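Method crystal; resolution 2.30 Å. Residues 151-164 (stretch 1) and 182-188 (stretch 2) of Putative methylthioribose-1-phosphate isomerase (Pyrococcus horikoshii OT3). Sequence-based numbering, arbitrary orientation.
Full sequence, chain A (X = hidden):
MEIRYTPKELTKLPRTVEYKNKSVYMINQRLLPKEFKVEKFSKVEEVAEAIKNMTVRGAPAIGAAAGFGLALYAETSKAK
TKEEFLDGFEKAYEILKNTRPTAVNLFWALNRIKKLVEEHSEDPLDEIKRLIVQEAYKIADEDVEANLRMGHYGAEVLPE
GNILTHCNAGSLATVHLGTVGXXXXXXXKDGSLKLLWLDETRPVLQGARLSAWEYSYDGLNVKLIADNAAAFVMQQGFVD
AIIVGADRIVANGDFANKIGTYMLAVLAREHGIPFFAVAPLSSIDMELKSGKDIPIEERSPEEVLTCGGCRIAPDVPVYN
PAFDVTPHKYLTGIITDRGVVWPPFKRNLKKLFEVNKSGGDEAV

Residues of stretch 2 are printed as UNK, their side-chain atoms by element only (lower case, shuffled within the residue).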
ATOM      1  N   GLY A 151       3.335  18.987  20.344  1.00 36.05           N
ATOM      2  CA  GLY A 151       1.920  19.000  20.012  1.00 35.98           C
ATOM      3  C   GLY A 151       1.402  20.418  19.868  1.00 40.06           C
ATOM      4  O   GLY A 151       0.659  20.724  18.924  1.00 36.27           O
ATOM      5  N   HIS A 152       1.769  21.270  20.837  1.00 38.19           N
ATOM      6  CA  HIS A 152       1.291  22.657  20.889  1.00 36.98           C
ATOM      7  C   HIS A 152       1.973  23.476  19.789  1.00 34.44           C
ATOM      8  O   HIS A 152       1.296  24.287  19.144  1.00 35.59           O
ATOM      9  CB  HIS A 152       1.470  23.287  22.288  1.00 35.55           C
ATOM     10  CG  HIS A 152       0.588  22.681  23.324  1.00 36.10           C
ATOM     11  ND1 HIS A 152       0.909  21.501  23.965  1.00 35.73           N
ATOM     12  CD2 HIS A 152      -0.634  23.031  23.778  1.00 38.07           C
ATOM     13  CE1 HIS A 152      -0.071  21.173  24.797  1.00 38.48           C
ATOM     14  NE2 HIS A 152      -1.032  22.086  24.694  1.00 36.52           N
ATOM     15  N   TYR A 153       3.279  23.264  19.568  1.00 34.24           N
ATOM     16  CA  TYR A 153       3.994  23.956  18.457  1.00 36.29           C
ATOM     17  C   TYR A 153       3.397  23.571  17.102  1.00 34.50           C
ATOM     18  O   TYR A 153       3.118  24.433  16.301  1.00 35.94           O
ATOM     19  CB  TYR A 153       5.474  23.613  18.412  1.00 35.28           C
ATOM     20  CG  TYR A 153       6.312  24.357  19.413  1.00 38.56           C
ATOM     21  CD1 TYR A 153       6.349  25.741  19.409  1.00 39.10           C
ATOM     22  CD2 TYR A 153       7.120  23.680  20.316  1.00 38.38           C
ATOM     23  CE1 TYR A 153       7.144  26.441  20.299  1.00 40.40           C
ATOM     24  CE2 TYR A 153       7.901  24.363  21.228  1.00 39.64           C
ATOM     25  CZ  TYR A 153       7.908  25.747  21.216  1.00 38.83           C
ATOM     26  OH  TYR A 153       8.692  26.436  22.073  1.00 43.63           O
ATOM     27  N   GLY A 154       3.134  22.271  16.912  1.00 35.29           N
ATOM     28  CA  GLY A 154       2.570  21.769  15.663  1.00 34.77           C
ATOM     29  C   GLY A 154       1.150  22.253  15.448  1.00 35.12           C
ATOM     30  O   GLY A 154       0.770  22.570  14.338  1.00 31.58           O
ATOM     31  N   ALA A 155       0.362  22.298  16.526  1.00 35.73           N
ATOM     32  CA  ALA A 155      -1.034  22.720  16.436  1.00 38.19           C
ATOM     33  C   ALA A 155      -1.150  24.202  16.023  1.00 38.92           C
ATOM     34  O   ALA A 155      -2.156  24.557  15.424  1.00 41.18           O
ATOM     35  CB  ALA A 155      -1.750  22.444  17.738  1.00 38.55           C
ATOM     36  N   GLU A 156      -0.142  25.037  16.322  1.00 39.81           N
ATOM     37  CA  GLU A 156      -0.129  26.469  15.910  1.00 48.44           C
ATOM     38  C   GLU A 156       0.008  26.611  14.384  1.00 46.36           C
ATOM     39  O   GLU A 156      -0.485  27.566  13.816  1.00 46.47           O
ATOM     40  CB  GLU A 156       1.059  27.266  16.472  1.00 56.25           C
ATOM     41  CG  GLU A 156       1.038  27.531  17.971  1.00 69.43           C
ATOM     42  CD  GLU A 156      -0.128  28.341  18.526  1.00 84.32           C
ATOM     43  OE1 GLU A 156      -0.404  28.223  19.745  1.00 93.84           O
ATOM     44  OE2 GLU A 156      -0.755  29.100  17.754  1.00 88.21           O
ATOM     45  N   VAL A 157       0.738  25.693  13.737  1.00 42.86           N
ATOM     46  CA  VAL A 157       1.206  25.908  12.361  1.00 36.36           C
ATOM     47  C   VAL A 157       0.362  25.115  11.355  1.00 36.00           C
ATOM     48  O   VAL A 157       0.295  25.520  10.227  1.00 37.63           O
ATOM     49  CB  VAL A 157       2.708  25.594  12.196  1.00 36.62           C
ATOM     50  CG1 VAL A 157       3.598  26.569  12.970  1.00 36.92           C
ATOM     51  CG2 VAL A 157       3.046  24.159  12.547  1.00 34.09           C
ATOM     52  N   LEU A 158      -0.221  23.969  11.738  1.00 37.44           N
ATOM     53  CA  LEU A 158      -1.112  23.244  10.833  1.00 36.12           C
ATOM     54  C   LEU A 158      -2.413  24.020  10.680  1.00 38.17           C
ATOM     55  O   LEU A 158      -2.912  24.612  11.631  1.00 43.44           O
ATOM     56  CB  LEU A 158      -1.458  21.848  11.353  1.00 33.46           C
ATOM     57  CG  LEU A 158      -0.342  20.815  11.414  1.00 35.66           C
ATOM     58  CD1 LEU A 158      -0.930  19.411  11.374  1.00 36.76           C
ATOM     59  CD2 LEU A 158       0.666  20.998  10.309  1.00 38.67           C
ATOM     60  N   PRO A 159      -3.056  23.938   9.500  1.00 38.31           N
ATOM     61  CA  PRO A 159      -4.403  24.473   9.332  1.00 35.56           C
ATOM     62  C   PRO A 159      -5.445  23.582  10.028  1.00 36.21           C
ATOM     63  O   PRO A 159      -5.225  22.381  10.192  1.00 35.97           O
ATOM     64  CB  PRO A 159      -4.561  24.434   7.806  1.00 36.09           C
ATOM     65  CG  PRO A 159      -3.788  23.206   7.411  1.00 39.30           C
ATOM     66  CD  PRO A 159      -2.563  23.239   8.305  1.00 36.88           C
ATOM     67  N   GLU A 160      -6.569  24.187  10.416  1.00 35.89           N
ATOM     68  CA  GLU A 160      -7.776  23.467  10.711  1.00 41.92           C
ATOM     69  C   GLU A 160      -8.210  22.732   9.455  1.00 36.38           C
ATOM     70  O   GLU A 160      -8.093  23.270   8.343  1.00 39.97           O
ATOM     71  CB  GLU A 160      -9.003  24.335  11.004  1.00 46.97           C
ATOM     72  CG  GLU A 160      -8.739  25.563  11.842  1.00 55.26           C
ATOM     73  CD  GLU A 160     -10.001  26.082  12.515  1.00 64.92           C
ATOM     74  OE1 GLU A 160      -9.857  26.903  13.462  1.00 56.58           O
ATOM     75  OE2 GLU A 160     -11.129  25.646  12.085  1.00 56.00           O
ATOM     76  N   GLY A 161      -8.758  21.539   9.657  1.00 33.02           N
ATOM     77  CA  GLY A 161      -9.409  20.818   8.611  1.00 29.80           C
ATOM     78  C   GLY A 161      -8.968  19.392   8.618  1.00 29.03           C
ATOM     79  O   GLY A 161      -8.891  18.784   9.651  1.00 33.77           O
ATOM     80  N   ASN A 162      -8.590  18.928   7.440  1.00 31.46           N
ATOM     81  CA  ASN A 162      -8.322  17.576   7.148  1.00 31.79           C
ATOM     82  C   ASN A 162      -6.801  17.419   7.055  1.00 32.00           C
ATOM     83  O   ASN A 162      -6.140  18.034   6.208  1.00 33.10           O
ATOM     84  CB  ASN A 162      -9.064  17.182   5.867  1.00 33.31           C
ATOM     85  CG  ASN A 162     -10.564  17.419   5.938  1.00 34.76           C
ATOM     86  OD1 ASN A 162     -11.161  17.476   7.022  1.00 40.76           O
ATOM     87  ND2 ASN A 162     -11.194  17.543   4.780  1.00 33.94           N
ATOM     88  N   ILE A 163      -6.265  16.597   7.948  1.00 32.83           N
ATOM     89  CA  ILE A 163      -4.861  16.264   8.031  1.00 33.20           C
ATOM     90  C   ILE A 163      -4.667  14.809   7.602  1.00 31.02           C
ATOM     91  O   ILE A 163      -5.513  13.983   7.878  1.00 31.40           O
ATOM     92  CB  ILE A 163      -4.362  16.442   9.472  1.00 30.57           C
ATOM     93  CG1 ILE A 163      -4.738  17.812  10.039  1.00 31.26           C
ATOM     94  CG2 ILE A 163      -2.870  16.160   9.521  1.00 31.23           C
ATOM     95  CD1 ILE A 163      -4.246  18.979   9.202  1.00 32.53           C
ATOM     96  N   LEU A 164      -3.517  14.510   6.994  1.00 28.34           N
ATOM     97  CA  LEU A 164      -3.171  13.112   6.594  1.00 31.40           C
ATOM     98  C   LEU A 164      -1.815  12.742   7.211  1.00 26.09           C
ATOM     99  O   LEU A 164      -0.912  13.548   7.320  1.00 27.66           O
ATOM    100  CB  LEU A 164      -3.313  13.030   5.064  1.00 29.38           C
ATOM    101  CG  LEU A 164      -2.572  12.026   4.170  1.00 36.75           C
ATOM    102  CD1 LEU A 164      -1.544  11.141   4.829  1.00 39.77           C
ATOM    103  CD2 LEU A 164      -3.538  11.206   3.328  1.00 33.45           C
ATOM    104  N   UNK A 182       0.632  13.836  19.417  1.00 28.97           N
ATOM    105  CA  UNK A 182       0.447  14.985  20.280  1.00 30.32           C
ATOM    106  C   UNK A 182      -0.183  16.129  19.502  1.00 29.29           C
ATOM    107  O   UNK A 182      -1.077  16.800  19.989  1.00 31.25           O
ATOM    108  c   UNK A 182       1.722  15.425  20.914  1.00 30.68           C
ATOM    109  o   UNK A 182       1.421  16.305  21.977  1.00 37.19           O
ATOM    110  N   UNK A 183       0.275  16.316  18.271  1.00 31.65           N
ATOM    111  CA  UNK A 183      -0.178  17.449  17.469  1.00 32.03           C
ATOM    112  C   UNK A 183      -1.662  17.276  17.177  1.00 31.01           C
ATOM    113  O   UNK A 183      -2.418  18.206  17.355  1.00 34.58           O
ATOM    114  c   UNK A 183       2.066  18.011  16.489  1.00 32.80           C
ATOM    115  c   UNK A 183       0.018  18.602  15.223  1.00 32.50           C
ATOM    116  c   UNK A 183       0.639  17.602  16.172  1.00 32.00           C
ATOM    117  N   UNK A 184      -2.043  16.089  16.692  1.00 31.22           N
ATOM    118  CA  UNK A 184      -3.422  15.813  16.343  1.00 31.28           C
ATOM    119  C   UNK A 184      -4.303  15.752  17.602  1.00 31.99           C
ATOM    120  O   UNK A 184      -5.489  16.127  17.537  1.00 33.22           O
ATOM    121  c   UNK A 184      -3.081  13.306  16.162  1.00 31.29           C
ATOM    122  c   UNK A 184      -3.560  14.562  15.464  1.00 29.13           C
ATOM    123  c   UNK A 184      -2.844  14.745  14.139  1.00 29.28           C
ATOM    124  N   UNK A 185      -3.751  15.344  18.747  1.00 32.48           N
ATOM    125  CA  UNK A 185      -4.565  15.362  20.008  1.00 31.86           C
ATOM    126  C   UNK A 185      -4.854  16.818  20.433  1.00 31.17           C
ATOM    127  O   UNK A 185      -5.972  17.170  20.714  1.00 28.78           O
ATOM    128  n   UNK A 185      -3.737  10.810  21.833  1.00 35.84           N
ATOM    129  c   UNK A 185      -3.255   9.832  21.079  1.00 34.40           C
ATOM    130  n   UNK A 185      -2.121  10.008  20.419  1.00 32.56           N
ATOM    131  c   UNK A 185      -3.888  14.519  21.090  1.00 30.81           C
ATOM    132  c   UNK A 185      -3.256  12.192  21.811  1.00 34.71           C
ATOM    133  n   UNK A 185      -3.917   8.683  20.988  1.00 32.36           N
ATOM    134  c   UNK A 185      -4.114  13.030  20.879  1.00 31.63           C
ATOM    135  N   UNK A 186      -3.857  17.702  20.354  1.00 30.01           N
ATOM    136  CA  UNK A 186      -4.090  19.085  20.683  1.00 31.80           C
ATOM    137  C   UNK A 186      -5.105  19.691  19.705  1.00 37.34           C
ATOM    138  O   UNK A 186      -6.031  20.393  20.118  1.00 41.45           O
ATOM    139  c   UNK A 186      -2.779  19.879  20.707  1.00 28.63           C
ATOM    140  c   UNK A 186      -3.047  21.354  20.827  1.00 28.72           C
ATOM    141  c   UNK A 186      -1.870  19.412  21.822  1.00 32.45           C
ATOM    142  N   UNK A 187      -4.935  19.415  18.406  1.00 36.76           N
ATOM    143  CA  UNK A 187      -5.822  19.928  17.400  1.00 35.20           C
ATOM    144  C   UNK A 187      -7.251  19.445  17.688  1.00 34.85           C
ATOM    145  O   UNK A 187      -8.206  20.203  17.505  1.00 33.91           O
ATOM    146  s   UNK A 187      -3.672  19.766  13.819  1.00 36.74           S
ATOM    147  c   UNK A 187      -5.030  20.508  12.908  1.00 37.75           C
ATOM    148  c   UNK A 187      -4.136  20.182  15.516  1.00 35.66           C
ATOM    149  c   UNK A 187      -5.389  19.489  15.991  1.00 33.23           C
ATOM    150  N   UNK A 188      -7.397  18.179  18.091  1.00 35.43           N
ATOM    151  CA  UNK A 188      -8.731  17.579  18.302  1.00 37.75           C
ATOM    152  C   UNK A 188      -9.437  18.287  19.468  1.00 40.35           C
ATOM    153  O   UNK A 188     -10.605  18.658  19.371  1.00 37.57           O
ATOM    154  c   UNK A 188     -10.361  14.934  20.079  1.00 35.76           C
ATOM    155  c   UNK A 188      -8.632  16.061  18.518  1.00 36.47           C
ATOM    156  c   UNK A 188     -11.970  14.659  18.615  1.00 35.26           C
ATOM    157  c   UNK A 188      -9.922  15.427  18.906  1.00 36.69           C
ATOM    158  n   UNK A 188     -10.955  15.254  18.012  1.00 39.34           N
ATOM    159  n   UNK A 188     -11.638  14.468  19.877  1.00 34.58           N
TER

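Position 182 carries two side-chain atoms, a carbon followed by an oxygen, on a CA-to-CB bond directed sideways. The oxygen lies 3.4 Å from CA of Gly-151. A single carbon ending in one oxygen is serine, so this is Ser-182; its OG is hydrogen-bonded elsewhere in the structure, and its approach to Gly-151 is a packing contact.

At position 183 one carbon bears two further carbons, a beta-branched, wholly apolar side chain. One branch carbon packs 3.8 Å from C of Gly-154, and the same carbon lies 4.0 Å from CD1 of Leu-158. Three carbons forked at CB identify Val-183, with chi1 in the t well. Its backbone N lies 3.6 Å from CA of Gly-151, and the CA atoms of these two residues are the nearest pair across the stretches.

Position 184 has the same forked set of three carbons, but its CA-to-CB bond points away from stretch 1 and no atom comes within contact distance. It is Val-184.

Position 185 holds three carbons, a nitrogen, and then a carbon carrying two more nitrogens. This guanidinium group defines Arg-185. The end of the chain leads away from stretch 1, and its nitrogens are hydrogen-bonded elsewhere in the structure.

Position 186 again shows one carbon carrying two, now directed toward stretch 1. One branch carbon sits 3.5 Å from CB of Ala-155; the other lies over a face of the His-152 ring, 3.9 Å from CE1. The fork makes this Val-186, and CG2 forms the CH-pi contact with the imidazole, nearly along the ring normal.

Position 187 has an unbranched run of two carbons, a sulfur and a carbon. The sulfur is 3.7 Å from CD1 of Leu-158, and the terminal carbon reaches 3.3 Å from O of Pro-159 and 3.9 Å from CG1 of Ile-163. A thioether within a linear chain is methionine: Met-187, whose end comes nearer than its sideways CB would suggest.

Position 188 ends in a five-membered ring of three carbons and two nitrogens after one carbon, the imidazole of His-188. It does not touch stretch 1.

The contact is a close helix pair, with axes 7.5 Å apart at 63°, and no hydrogen bond crosses it. Glycine permits this proximity: an ideal CB on Gly-151 would lie 2.2 Å from Ser-182 OG, and one on Gly-154 would lie 2.4 Å from Val-183 CG2. Val-186 packs against Ala-155 and His-152, while Met-187 extends the apolar surface beyond the helix to Leu-158 and the strand residue Ile-163.

Stretch 2, residues 182-188: SVVRVMH
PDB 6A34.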